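Fusion DH (PDB 6K97) probably dehydrates polyketide intermediates, as an engineered fusion that joins parts of a split dehydratase domain from the polyketide synthase machinery of cremimycin biosynthesis. Local coordinates at residues A[63-68]-A[211-216]; A[71-76]-A[103-108]; A[218-223]-A[232-237]. All blocks are in the same frame, centred on the assembly; numbering follows the deposited sequence.

Contact 1 (A[63-68]-A[211-216]); sequences ADHTIA and FQYGET. With SO4 (sulfate ion), chain C.
Asp64 carries most of the polar load between 63-68 and 211-216. Its OD2 takes two bonds from one residue: Thr216 N approaches at 2.9 Å from above the carboxylate plane, nearly straight (169° at H), while Thr216 OG1 meets the anti lone pair of OD2 at 3.0 Å. A chi1 of -69° sets CG beside the backbone N, so the carboxylate reaches the short 3-10 segment of Thr216. The carbonyl is used as well, since Gly214 N lies 2.8 Å from Asp64 O, in the carbonyl plane and on a lone pair. At Gly214 a CB would run into Asp64 OD1. Further along, Gln212 N donates to Thr66 O at 2.9 Å, almost on the C=O axis, and Ile67 faces Phe211 as an antiparallel non-hydrogen-bonded pair. The short strand 65-67 and the weakly bonded strand 211-213 come from the two parts of the engineered fusion, the second predicted to be the C-terminal hotdog of the double-hotdog fold. His65 opens a sequence that fits the HxxxGxxxxP signature of polyketide synthase dehydratases, running through Gly69 to Pro74. Its ND1 is bonded to Ile72 O. Its CD2 meets the edge of the Tyr213 ring, 3.7 Å from CE1, and both side chains point the same way. A water 3.0 Å from Tyr213 OH also makes a weak bond to His65 NE2. Thr66 OG1 donates to Ala63 O and pairs with Thr71 OG1, whereas Gln212 OE1 accepts from Gly69 N. Glu215 N donates at 3.0 Å to O1 of a sulfate, probably from the crystallisation liquor.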
loop_
_atom_site.group_PDB
_atom_site.type_symbol
_atom_site.label_atom_id
_atom_site.label_comp_id
_atom_site.label_asym_id
_atom_site.label_seq_id
_atom_site.Cartn_x
_atom_site.Cartn_y
_atom_site.Cartn_z
ATOM N N ALA A 63 -16.431 -20.796 5.078
ATOM C CA ALA A 63 -17.607 -21.085 5.917
ATOM C C ALA A 63 -17.437 -22.408 6.624
ATOM O O ALA A 63 -17.994 -22.589 7.668
ATOM C CB ALA A 63 -18.906 -21.087 5.100
ATOM N N ASP A 64 -16.627 -23.319 6.098
ATOM C CA ASP A 64 -16.442 -24.613 6.785
ATOM C C ASP A 64 -15.506 -24.545 8.016
ATOM O O ASP A 64 -15.236 -25.601 8.634
ATOM C CB ASP A 64 -15.949 -25.690 5.806
ATOM C CG ASP A 64 -16.998 -26.080 4.779
ATOM O OD1 ASP A 64 -18.178 -25.760 5.027
ATOM O OD2 ASP A 64 -16.629 -26.677 3.708
ATOM N N HIS A 65 -14.986 -23.349 8.341
ATOM C CA HIS A 65 -14.189 -23.157 9.563
ATOM C C HIS A 65 -14.956 -22.336 10.592
ATOM O O HIS A 65 -14.764 -21.130 10.722
ATOM C CB HIS A 65 -12.815 -22.551 9.284
ATOM C CG HIS A 65 -11.945 -22.491 10.491
ATOM N ND1 HIS A 65 -11.828 -21.360 11.265
ATOM C CD2 HIS A 65 -11.209 -23.448 11.112
ATOM C CE1 HIS A 65 -11.029 -21.614 12.290
ATOM N NE2 HIS A 65 -10.645 -22.875 12.225
ATOM N N THR A 66 -15.827 -23.034 11.326
ATOM C CA THR A 66 -16.724 -22.432 12.295
ATOM C C THR A 66 -16.416 -23.032 13.660
ATOM O O THR A 66 -16.274 -24.243 13.800
ATOM C CB THR A 66 -18.179 -22.631 11.821
ATOM O OG1 THR A 66 -18.322 -21.965 10.536
ATOM C CG2 THR A 66 -19.199 -22.000 12.769
ATOM N N ILE A 67 -16.246 -22.149 14.640
ATOM C CA ILE A 67 -15.884 -22.484 16.014
ATOM C C ILE A 67 -16.979 -21.940 16.965
ATOM O O ILE A 67 -17.228 -20.728 17.025
ATOM C CB ILE A 67 -14.550 -21.821 16.378
ATOM C CG1 ILE A 67 -13.463 -22.183 15.386
ATOM C CG2 ILE A 67 -14.095 -22.240 17.757
ATOM C CD1 ILE A 67 -13.063 -23.640 15.350
ATOM N N ALA A 68 -17.687 -22.843 17.629
ATOM C CA ALA A 68 -18.801 -22.466 18.536
ATOM C C ALA A 68 -19.802 -21.497 17.923
ATOM O O ALA A 68 -20.153 -20.550 18.533
ATOM C CB ALA A 68 -18.252 -21.870 19.813
ATOM N N PHE A 211 -15.837 -27.408 17.652
ATOM C CA PHE A 211 -15.060 -27.362 16.435
ATOM C C PHE A 211 -15.940 -27.852 15.280
ATOM O O PHE A 211 -15.951 -29.030 14.947
ATOM C CB PHE A 211 -13.804 -28.236 16.557
ATOM C CG PHE A 211 -12.868 -27.812 17.655
ATOM C CD1 PHE A 211 -11.885 -26.862 17.423
ATOM C CD2 PHE A 211 -12.957 -28.359 18.912
ATOM C CE1 PHE A 211 -11.023 -26.454 18.439
ATOM C CE2 PHE A 211 -12.110 -27.951 19.928
ATOM C CZ PHE A 211 -11.136 -26.994 19.696
ATOM N N GLN A 212 -16.689 -26.943 14.685
ATOM C CA GLN A 212 -17.675 -27.332 13.707
ATOM C C GLN A 212 -17.110 -27.265 12.298
ATOM O O GLN A 212 -17.462 -26.397 11.512
ATOM C CB GLN A 212 -18.892 -26.441 13.848
ATOM C CG GLN A 212 -19.551 -26.637 15.210
ATOM C CD GLN A 212 -20.175 -25.398 15.836
ATOM O OE1 GLN A 212 -19.905 -24.256 15.467
ATOM N NE2 GLN A 212 -20.970 -25.639 16.850
ATOM N N TYR A 213 -16.240 -28.205 11.980
ATOM C CA TYR A 213 -15.544 -28.207 10.714
ATOM C C TYR A 213 -16.458 -28.744 9.602
ATOM O O TYR A 213 -16.865 -29.894 9.647
ATOM C CB TYR A 213 -14.294 -29.071 10.811
ATOM C CG TYR A 213 -13.244 -28.543 11.806
ATOM C CD1 TYR A 213 -12.704 -27.255 11.677
ATOM C CD2 TYR A 213 -12.721 -29.375 12.808
ATOM C CE1 TYR A 213 -11.727 -26.797 12.551
ATOM C CE2 TYR A 213 -11.735 -28.944 13.639
ATOM C CZ TYR A 213 -11.255 -27.633 13.522
ATOM O OH TYR A 213 -10.308 -27.190 14.384
ATOM N N GLY A 214 -16.745 -27.907 8.594
ATOM C CA GLY A 214 -17.396 -28.385 7.394
ATOM C C GLY A 214 -16.424 -29.154 6.501
ATOM O O GLY A 214 -15.268 -29.401 6.856
ATOM N N GLU A 215 -16.908 -29.524 5.328
ATOM C CA GLU A 215 -16.267 -30.506 4.502
ATOM C C GLU A 215 -14.848 -30.119 4.111
ATOM O O GLU A 215 -13.929 -30.961 4.131
ATOM C CB GLU A 215 -17.140 -30.846 3.299
ATOM C CG GLU A 215 -16.732 -32.194 2.718
ATOM C CD GLU A 215 -17.582 -32.636 1.539
ATOM O OE1 GLU A 215 -18.670 -32.019 1.294
ATOM O OE2 GLU A 215 -17.124 -33.598 0.873
ATOM N N THR A 216 -14.645 -28.857 3.786
ATOM C CA THR A 216 -13.311 -28.441 3.364
ATOM C C THR A 216 -12.238 -28.586 4.431
ATOM O O THR A 216 -11.043 -28.738 4.108
ATOM C CB THR A 216 -13.258 -26.970 2.937
ATOM O OG1 THR A 216 -14.256 -26.709 1.950
ATOM C CG2 THR A 216 -11.877 -26.688 2.331
HETATM S S SO4 C . -20.722 -30.405 5.892
HETATM O O1 SO4 C . -19.866 -29.363 5.239
HETATM O O2 SO4 C . -20.364 -30.541 7.324
HETATM O O3 SO4 C . -22.145 -29.972 5.830
HETATM O O4 SO4 C . -20.586 -31.743 5.228
HETATM O O HOH W 1 -8.593 -24.798 14.009
#

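Contact 2 (A[71-76]-A[103-108]); sequences TIVPGT and LVLSTQ
Within the first part of the fusion, a hotdog fold of the dehydratase family, the loop leading into helix 75-88 lies against the connection between strands 93-99 and 110-117. One backbone bridge, Ile72 with Val104, sets the register and sorts the side chains onto two sides. On one side, the CB of Val73 points at 103-108, and its CG2, anti to the carbonyl carbon, does the touching. This methyl sits between two leucines: it is 3.8 Å from Leu105 CD1 and 3.9 Å from Leu103 CB, and the branches of Leu103 are only slightly farther off. Val73 and Leu105 cross obliquely, so methyl meets methyl rather than one chain lying along the other. Leu103 holds CG anti to its backbone N and Leu105 holds CG beside its own, so the two chains reach Val73 by different turns. Phe78 of helix 75-88 packs on Val73 and Leu103, continuing the apolar cluster, while Leu62 meets Leu105. On the other side Ile72 and Val104 pair more loosely, with 4.3 Å between their CG2 atoms. Ile72 puts CG1 in the crowded position between N and the carbonyl carbon (chi1 71°), and the long branch then leads away from 103-108. Thr71 turns its hydroxyl to Thr66 OG1 and leaves CG2 4.3 Å from Leu105 CB. Two backbone bonds flank the bridge. Leu105 N donates to Thr71 O at 2.9 Å from above the carbonyl plane, and Val73 N reaches Leu103 O at 3.1 Å, nearly along the C=O axis. Past Val73 a water takes over, donating to Val73 O at 2.7 Å and accepting from Leu103 N at 3.1 Å.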
loop_
_atom_site.group_PDB
_atom_site.type_symbol
_atom_site.label_atom_id
_atom_site.label_comp_id
_atom_site.label_asym_id
_atom_site.label_seq_id
_atom_site.Cartn_x
_atom_site.Cartn_y
_atom_site.Cartn_z
ATOM N N THR A 71 -18.001 -18.121 12.552
ATOM C CA THR A 71 -17.113 -18.366 11.443
ATOM C C THR A 71 -15.966 -17.363 11.432
ATOM O O THR A 71 -16.196 -16.151 11.403
ATOM C CB THR A 71 -17.868 -18.254 10.106
ATOM O OG1 THR A 71 -18.841 -19.289 10.099
ATOM C CG2 THR A 71 -16.909 -18.467 8.942
ATOM N N ILE A 72 -14.741 -17.885 11.464
ATOM C CA ILE A 72 -13.552 -17.045 11.682
ATOM C C ILE A 72 -12.437 -17.557 10.846
ATOM O O ILE A 72 -12.376 -18.766 10.545
ATOM C CB ILE A 72 -13.068 -17.043 13.146
ATOM C CG1 ILE A 72 -12.433 -18.372 13.566
ATOM C CG2 ILE A 72 -14.214 -16.756 14.113
ATOM C CD1 ILE A 72 -11.882 -18.317 14.992
ATOM N N VAL A 73 -11.573 -16.636 10.426
ATOM C CA VAL A 73 -10.488 -17.019 9.573
ATOM C C VAL A 73 -9.617 -17.926 10.388
ATOM O O VAL A 73 -9.238 -17.575 11.496
ATOM C CB VAL A 73 -9.724 -15.767 9.112
ATOM C CG1 VAL A 73 -8.429 -16.133 8.388
ATOM C CG2 VAL A 73 -10.604 -14.894 8.213
ATOM N N PRO A 74 -9.277 -19.089 9.867
ATOM C CA PRO A 74 -8.331 -19.950 10.646
ATOM C C PRO A 74 -6.916 -19.382 10.827
ATOM O O PRO A 74 -6.472 -18.559 10.033
ATOM C CB PRO A 74 -8.244 -21.256 9.834
ATOM C CG PRO A 74 -8.686 -20.897 8.471
ATOM C CD PRO A 74 -9.496 -19.612 8.512
ATOM N N GLY A 75 -6.227 -19.874 11.865
ATOM C CA GLY A 75 -4.893 -19.461 12.148
ATOM C C GLY A 75 -3.988 -19.793 10.970
ATOM O O GLY A 75 -3.115 -19.005 10.637
ATOM N N THR A 76 -4.198 -20.957 10.343
ATOM C CA THR A 76 -3.367 -21.347 9.263
ATOM C C THR A 76 -3.546 -20.424 8.061
ATOM O O THR A 76 -2.634 -20.296 7.284
ATOM C CB THR A 76 -3.574 -22.802 8.823
ATOM O OG1 THR A 76 -4.922 -22.979 8.394
ATOM C CG2 THR A 76 -3.183 -23.752 9.922
ATOM N N LEU A 103 -10.826 -12.579 13.107
ATOM C CA LEU A 103 -11.446 -11.932 11.991
ATOM C C LEU A 103 -12.682 -12.738 11.691
ATOM O O LEU A 103 -12.589 -13.876 11.277
ATOM C CB LEU A 103 -10.509 -11.959 10.803
ATOM C CG LEU A 103 -10.848 -10.912 9.752
ATOM C CD1 LEU A 103 -9.725 -10.852 8.699
ATOM C CD2 LEU A 103 -12.138 -11.260 9.120
ATOM N N VAL A 104 -13.849 -12.161 11.938
ATOM C CA VAL A 104 -15.091 -12.874 11.847
ATOM C C VAL A 104 -15.605 -12.654 10.457
ATOM O O VAL A 104 -15.571 -11.540 9.964
ATOM C CB VAL A 104 -16.077 -12.359 12.906
ATOM C CG1 VAL A 104 -17.442 -13.027 12.771
ATOM C CG2 VAL A 104 -15.505 -12.624 14.295
ATOM N N LEU A 105 -16.062 -13.715 9.803
ATOM C CA LEU A 105 -16.654 -13.590 8.467
ATOM C C LEU A 105 -18.146 -13.895 8.569
ATOM O O LEU A 105 -18.563 -14.745 9.380
ATOM C CB LEU A 105 -16.014 -14.558 7.504
ATOM C CG LEU A 105 -14.526 -14.354 7.211
ATOM C CD1 LEU A 105 -13.902 -15.556 6.538
ATOM C CD2 LEU A 105 -14.271 -13.129 6.390
ATOM N N SER A 106 -18.923 -13.189 7.753
ATOM C CA SER A 106 -20.322 -13.525 7.546
ATOM C C SER A 106 -20.718 -13.229 6.102
ATOM O O SER A 106 -19.977 -12.565 5.382
ATOM C CB SER A 106 -21.211 -12.749 8.519
ATOM O OG SER A 106 -21.414 -11.419 8.064
ATOM N N THR A 107 -21.894 -13.693 5.697
ATOM C CA THR A 107 -22.294 -13.560 4.290
ATOM C C THR A 107 -22.688 -12.136 3.986
ATOM O O THR A 107 -22.749 -11.749 2.852
ATOM C CB THR A 107 -23.457 -14.496 3.906
ATOM O OG1 THR A 107 -24.530 -14.300 4.807
ATOM C CG2 THR A 107 -23.042 -15.969 3.966
ATOM N N GLN A 108 -22.991 -11.357 5.013
ATOM C CA GLN A 108 -23.484 -10.000 4.820
ATOM C C GLN A 108 -22.352 -8.970 4.867
ATOM O O GLN A 108 -22.617 -7.779 4.831
ATOM C CB GLN A 108 -24.552 -9.683 5.885
ATOM C CG GLN A 108 -25.925 -10.335 5.632
ATOM C CD GLN A 108 -26.612 -9.826 4.351
ATOM O OE1 GLN A 108 -27.255 -8.773 4.344
ATOM N NE2 GLN A 108 -26.461 -10.571 3.261
HETATM O O HOH W 2 -9.671 -15.433 13.109
#

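Contact 3 (A[218-223]-A[232-237]); sequences RGLRAA and ADVEVG. With SO4 (sulfate ion), chain C.
A classic beta bulge interrupts the hairpin of strands 220-226 and 229-235, where Arg221 and Ala222 both face Asp233. The evidence is the shared carbonyl: Arg221 N donates to Asp233 O at 3.0 Å in the carbonyl plane, and Ala222 N adds a weak bond of 3.5 Å to the same oxygen. Regular pairing resumes with Asp233 N on Ala222 O at 3.0 Å, and before the bulge Glu235 N reaches Gly219 O at 3.0 Å. A CB on Gly219 would collide with Glu235 O. This hairpin belongs to the second part of the fusion, predicted as the C-terminal hotdog. Its buried face carries Leu220, Ala223, Ala232 and Val234. Leu220, with CG anti to the backbone N, brings CD1 within 3.7 Å of Ala232 CB and 4.1 Å of Val234 CG1; Ala261, Leu254 and Ala257 of helix 252-266 cover this side. Ala222 and Asp233 share the other face, where Asp233 forms a salt bridge with Arg293. Arg218 turns its CB away from 232-237, and its chain, bent at chi3, presents the edge of its guanidinium to the sulfate in two nearly straight bonds, NH1 to O2 at 2.9 Å and NH2 to O4 at 3.2 Å (both 172° at H). NH1 is also bonded to Tyr213 O. An alanine here would remove the guanidinium and its bonds to Tyr213 O and the sulfate, which would probably leave that ion held less firmly, by Glu215 N. Tyr203 of helix 199-208 packs on the Arg218 side chain, and its OH is hydrogen-bonded to Leu220 N.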
loop_
_atom_site.group_PDB
_atom_site.type_symbol
_atom_site.label_atom_id
_atom_site.label_comp_id
_atom_site.label_asym_id
_atom_site.label_seq_id
_atom_site.Cartn_x
_atom_site.Cartn_y
_atom_site.Cartn_z
ATOM N N ARG A 218 -12.356 -30.870 6.918
ATOM C CA ARG A 218 -12.261 -32.216 7.497
ATOM C C ARG A 218 -11.251 -32.972 6.642
ATOM O O ARG A 218 -11.587 -33.941 5.986
ATOM C CB ARG A 218 -13.604 -32.919 7.491
ATOM C CG ARG A 218 -14.578 -32.373 8.494
ATOM C CD ARG A 218 -15.596 -33.419 8.911
ATOM N NE ARG A 218 -16.437 -33.766 7.774
ATOM C CZ ARG A 218 -17.527 -33.093 7.390
ATOM N NH1 ARG A 218 -17.935 -31.983 8.004
ATOM N NH2 ARG A 218 -18.203 -33.494 6.325
ATOM N N GLY A 219 -10.008 -32.518 6.673
ATOM C CA GLY A 219 -8.953 -33.039 5.813
ATOM C C GLY A 219 -8.086 -34.123 6.402
ATOM O O GLY A 219 -7.314 -34.725 5.697
ATOM N N LEU A 220 -8.255 -34.432 7.685
ATOM C CA LEU A 220 -7.542 -35.562 8.290
ATOM C C LEU A 220 -8.131 -36.892 7.802
ATOM O O LEU A 220 -9.124 -37.307 8.304
ATOM C CB LEU A 220 -7.590 -35.454 9.822
ATOM C CG LEU A 220 -6.901 -36.557 10.633
ATOM C CD1 LEU A 220 -5.409 -36.570 10.408
ATOM C CD2 LEU A 220 -7.178 -36.442 12.132
ATOM N N ARG A 221 -7.498 -37.561 6.851
ATOM C CA ARG A 221 -8.002 -38.836 6.313
ATOM C C ARG A 221 -7.641 -40.087 7.168
ATOM O O ARG A 221 -8.368 -41.061 7.135
ATOM C CB ARG A 221 -7.487 -39.108 4.866
ATOM C CG ARG A 221 -7.860 -38.209 3.674
ATOM C CD ARG A 221 -9.058 -37.246 3.651
ATOM N NE ARG A 221 -10.234 -37.627 4.399
ATOM C CZ ARG A 221 -11.275 -36.816 4.606
ATOM N NH1 ARG A 221 -11.295 -35.587 4.088
ATOM N NH2 ARG A 221 -12.312 -37.246 5.320
ATOM N N ALA A 222 -6.508 -40.072 7.874
ATOM C CA ALA A 222 -5.958 -41.253 8.591
ATOM C C ALA A 222 -4.915 -40.833 9.630
ATOM O O ALA A 222 -4.271 -39.833 9.472
ATOM C CB ALA A 222 -5.345 -42.242 7.615
ATOM N N ALA A 223 -4.763 -41.586 10.710
ATOM C CA ALA A 223 -3.826 -41.212 11.760
ATOM C C ALA A 223 -3.463 -42.368 12.676
ATOM O O ALA A 223 -4.300 -43.178 13.006
ATOM C CB ALA A 223 -4.398 -40.084 12.566
ATOM N N ALA A 232 0.020 -38.425 10.545
ATOM C CA ALA A 232 -1.262 -38.115 9.928
ATOM C C ALA A 232 -1.178 -38.004 8.413
ATOM O O ALA A 232 -0.258 -37.364 7.897
ATOM C CB ALA A 232 -1.751 -36.802 10.496
ATOM N N ASP A 233 -2.131 -38.601 7.700
ATOM C CA ASP A 233 -2.323 -38.296 6.296
ATOM C C ASP A 233 -3.429 -37.247 6.214
ATOM O O ASP A 233 -4.528 -37.461 6.715
ATOM C CB ASP A 233 -2.706 -39.535 5.500
ATOM C CG ASP A 233 -1.543 -40.476 5.283
ATOM O OD1 ASP A 233 -0.460 -40.273 5.875
ATOM O OD2 ASP A 233 -1.692 -41.408 4.481
ATOM N N VAL A 234 -3.115 -36.110 5.599
ATOM C CA VAL A 234 -4.081 -35.049 5.387
ATOM C C VAL A 234 -4.162 -34.726 3.901
ATOM O O VAL A 234 -3.221 -34.930 3.145
ATOM C CB VAL A 234 -3.761 -33.779 6.220
ATOM C CG1 VAL A 234 -3.617 -34.139 7.675
ATOM C CG2 VAL A 234 -2.470 -33.117 5.780
ATOM N N GLU A 235 -5.322 -34.244 3.505
ATOM C CA GLU A 235 -5.629 -33.883 2.134
ATOM C C GLU A 235 -6.634 -32.724 2.212
ATOM O O GLU A 235 -7.107 -32.424 3.281
ATOM C CB GLU A 235 -6.178 -35.060 1.356
ATOM C CG GLU A 235 -5.695 -35.030 -0.097
ATOM C CD GLU A 235 -5.980 -36.313 -0.865
ATOM O OE1 GLU A 235 -6.736 -37.182 -0.327
ATOM O OE2 GLU A 235 -5.464 -36.419 -2.003
ATOM N N VAL A 236 -6.872 -32.005 1.120
ATOM C CA VAL A 236 -7.849 -30.917 1.162
ATOM C C VAL A 236 -9.243 -31.529 0.994
ATOM O O VAL A 236 -9.525 -32.187 -0.029
ATOM C CB VAL A 236 -7.604 -29.875 0.042
ATOM C CG1 VAL A 236 -8.596 -28.727 0.155
ATOM C CG2 VAL A 236 -6.194 -29.342 0.128
ATOM N N GLY A 237 -10.102 -31.322 1.990
ATOM C CA GLY A 237 -11.473 -31.832 1.954
ATOM C C GLY A 237 -12.315 -31.115 0.908
ATOM O O GLY A 237 -12.084 -29.941 0.622
HETATM S S SO4 C . -20.722 -30.405 5.892
HETATM O O1 SO4 C . -19.866 -29.363 5.239
HETATM O O2 SO4 C . -20.364 -30.541 7.324
HETATM O O3 SO4 C . -22.145 -29.972 5.830
HETATM O O4 SO4 C . -20.586 -31.743 5.228
#

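Contacts 2 and 3 are mainly buried and each stays within one part of the fusion, whereas contact 1 is partly buried and spans both. Contact 2 is nested in the chain loop closed by contact 1, and two polar links tie them together. Contact 3 follows contact 1 along the chain and is tied to it by one arginine bond and by the sulfate that both touch; contacts 2 and 3 stay about 10 Å apart at their nearest atoms. Chemistry follows place: a carboxylate leads at the junction, methyl packing in the loop pair, and bulged strand pairing in the hairpin, whose apolar face lies under helix 252-266.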